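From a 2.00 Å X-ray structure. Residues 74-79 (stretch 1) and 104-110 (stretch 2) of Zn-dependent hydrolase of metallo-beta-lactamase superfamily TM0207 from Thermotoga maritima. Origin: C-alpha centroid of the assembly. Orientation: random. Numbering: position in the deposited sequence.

Stretch 1 (74-79) VIDRPG
Stretch 2 (104-110) GKNIVFV

How do the two backbones meet? Stretch 1 ends a strand at Ile75 and runs on through Asp76, Arg77 and Pro78 as loop, while stretch 2 is strand from Lys105 to Val110. Their touching parts, taken from CA to CA over 75 to 78 and 105 to 109, run 106° apart, so the segments cross steeply instead of pairing as neighbours in a sheet. The nearest CA atoms are those of Pro78 and Ile107, 6.5 Å apart. Strand alternation then decides who takes part: Lys105, Ile107 and Phe109 reach stretch 1, whereas Asn106, Val108 and Val110 remain out of reach. Together the two sides bury 254 Å².

What does Lys105 contribute at the start of the strand? Its backbone is very extended, at phi/psi -156/172, and its CA-to-CB bond points toward stretch 1. With chi1 at 72° (p) and the other three angles t (-158°, 180°, -177°), the chain stretches out far enough for NZ to donate a hydrogen bond to Asp76 O at 2.9 Å, the one hydrogen bond across the contact. The acceptor is a main-chain carbonyl, not the carboxylate. Asp76 sits at -134/22 with chi1 58° (p) and chi2 9°, its CA-to-CB bond directed away from stretch 2; its OD1 instead makes a long salt bridge within stretch 1 to Arg77 NE, at 3.9 Å.

Why is Ile107 central to the packing? At -111/123, with its CA-to-CB bond toward stretch 1, it adopts chi1 -55° (m) and chi2 172° (t), and this extended side chain carries CD1 to three successive residues of the loop. CD1 lies 3.2 Å from Asp76 O, 3.6 Å from Arg77 CA and 3.7 Å from Pro78 CD. The last is an apolar contact with a ring of C-gamma endo pucker, on a residue at -63/161 whose CA-to-CB bond points sideways. Arg77, at -136/153, offers its backbone here: its CA-to-CB bond points away, and its chi angles of -70° (m), 170° (t), -176° (t) and -88° describe a side chain that comes no closer than 4.8 Å to stretch 2. Asp76 O thus has both the lysine amine and the isoleucine methyl close by.

How does Phe109 complete the contact? At -112/140 its CA-to-CB bond points sideways, but chi1 -75° (m) and chi2 -76° bring the end of the ring nearer to stretch 1. CE1 packs against Ile75 CG2 at 3.7 Å, an apolar contact, and CZ lies 3.6 Å from Ile75 O. Ile75, at -119/116, points its CA-to-CB bond toward stretch 2, with chi1 -56° (m) and chi2 175° (t). Arg77 O is more distant, 4.2 Å from Phe109 CE1, and both carbonyl oxygens approach the ring obliquely. Both Ile75 and Phe109 are buried. Along stretch 2 the contact begins with a hydrogen bond at Lys105 and ends with the phenyl ring against the side chain and carbonyl oxygen of Ile75.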

# COMPACT_ATOMS: atom_id res chain seq x y z
N VAL A 74 11.99 6.68 10.32
CA VAL A 74 11.93 6.55 8.87
C VAL A 74 12.48 5.16 8.56
O VAL A 74 13.56 4.87 9.01
CB VAL A 74 12.83 7.55 8.18
CG1 VAL A 74 12.83 7.28 6.62
CG2 VAL A 74 12.39 8.94 8.49
N ILE A 75 11.76 4.34 7.79
CA ILE A 75 12.26 3.03 7.36
C ILE A 75 12.30 3.04 5.83
O ILE A 75 11.29 3.25 5.17
CB ILE A 75 11.38 1.90 7.88
CG1 ILE A 75 11.25 1.96 9.37
CG2 ILE A 75 11.94 0.53 7.54
CD1 ILE A 75 10.31 0.96 9.92
N ASP A 76 13.52 2.93 5.28
CA ASP A 76 13.72 2.93 3.85
C ASP A 76 14.65 1.82 3.38
O ASP A 76 15.18 1.91 2.30
CB ASP A 76 14.25 4.27 3.38
CG ASP A 76 15.56 4.65 4.04
OD1 ASP A 76 16.18 3.84 4.76
OD2 ASP A 76 16.02 5.80 3.92
N ARG A 77 14.79 0.77 4.18
CA ARG A 77 15.57 -0.41 3.85
C ARG A 77 14.82 -1.67 4.21
O ARG A 77 14.02 -1.66 5.14
CB ARG A 77 16.90 -0.38 4.60
CG ARG A 77 17.79 0.67 4.08
CD ARG A 77 19.00 0.97 4.86
NE ARG A 77 19.63 2.10 4.18
CZ ARG A 77 20.51 2.01 3.17
NH1 ARG A 77 20.96 0.82 2.75
NH2 ARG A 77 20.97 3.13 2.62
N PRO A 78 15.10 -2.79 3.52
CA PRO A 78 14.49 -4.09 3.87
C PRO A 78 14.91 -4.60 5.28
O PRO A 78 15.87 -4.12 5.86
CB PRO A 78 14.99 -5.03 2.76
CG PRO A 78 16.05 -4.33 2.06
CD PRO A 78 16.00 -2.89 2.36
N GLY A 79 14.14 -5.54 5.82
CA GLY A 79 14.44 -6.17 7.09
C GLY A 79 13.23 -6.21 8.00
O GLY A 79 12.10 -5.97 7.58
N GLY A 104 17.42 2.20 -9.28
CA GLY A 104 16.91 2.35 -7.90
C GLY A 104 16.49 1.05 -7.18
O GLY A 104 17.18 0.03 -7.27
N LYS A 105 15.38 1.10 -6.46
CA LYS A 105 14.88 -0.08 -5.73
C LYS A 105 13.38 -0.00 -5.50
O LYS A 105 12.78 1.03 -5.74
CB LYS A 105 15.57 -0.20 -4.37
CG LYS A 105 15.10 0.87 -3.35
CD LYS A 105 16.11 1.08 -2.27
CE LYS A 105 15.61 2.13 -1.31
NZ LYS A 105 16.60 2.47 -0.22
N ASN A 106 12.79 -1.09 -4.99
CA ASN A 106 11.39 -1.09 -4.54
C ASN A 106 11.30 -1.95 -3.31
O ASN A 106 11.66 -3.12 -3.33
CB ASN A 106 10.43 -1.58 -5.62
CG ASN A 106 9.00 -1.37 -5.25
OD1 ASN A 106 8.52 -0.22 -5.19
ND2 ASN A 106 8.31 -2.46 -4.94
N ILE A 107 10.88 -1.34 -2.22
CA ILE A 107 10.67 -2.08 -1.02
C ILE A 107 9.18 -2.13 -0.73
O ILE A 107 8.54 -1.12 -0.61
CB ILE A 107 11.40 -1.46 0.13
CG1 ILE A 107 12.89 -1.30 -0.21
CG2 ILE A 107 11.27 -2.33 1.41
CD1 ILE A 107 13.65 -0.52 0.79
N VAL A 108 8.69 -3.36 -0.62
CA VAL A 108 7.36 -3.73 -0.17
C VAL A 108 7.41 -3.76 1.36
O VAL A 108 8.31 -4.36 1.95
CB VAL A 108 7.02 -5.15 -0.70
CG1 VAL A 108 5.82 -5.70 -0.07
CG2 VAL A 108 6.93 -5.15 -2.23
N PHE A 109 6.46 -3.10 2.00
CA PHE A 109 6.39 -3.14 3.46
C PHE A 109 5.17 -3.87 3.92
O PHE A 109 4.10 -3.72 3.37
CB PHE A 109 6.38 -1.69 4.01
CG PHE A 109 7.73 -1.06 3.96
CD1 PHE A 109 8.69 -1.43 4.88
CD2 PHE A 109 8.07 -0.13 2.99
CE1 PHE A 109 9.93 -0.89 4.83
CE2 PHE A 109 9.34 0.40 2.96
CZ PHE A 109 10.25 0.04 3.85
N VAL A 110 5.34 -4.66 4.97
CA VAL A 110 4.24 -5.37 5.55
C VAL A 110 4.07 -4.88 7.00
O VAL A 110 5.02 -4.85 7.77
CB VAL A 110 4.49 -6.86 5.50
CG1 VAL A 110 3.32 -7.62 6.06
CG2 VAL A 110 4.73 -7.31 4.06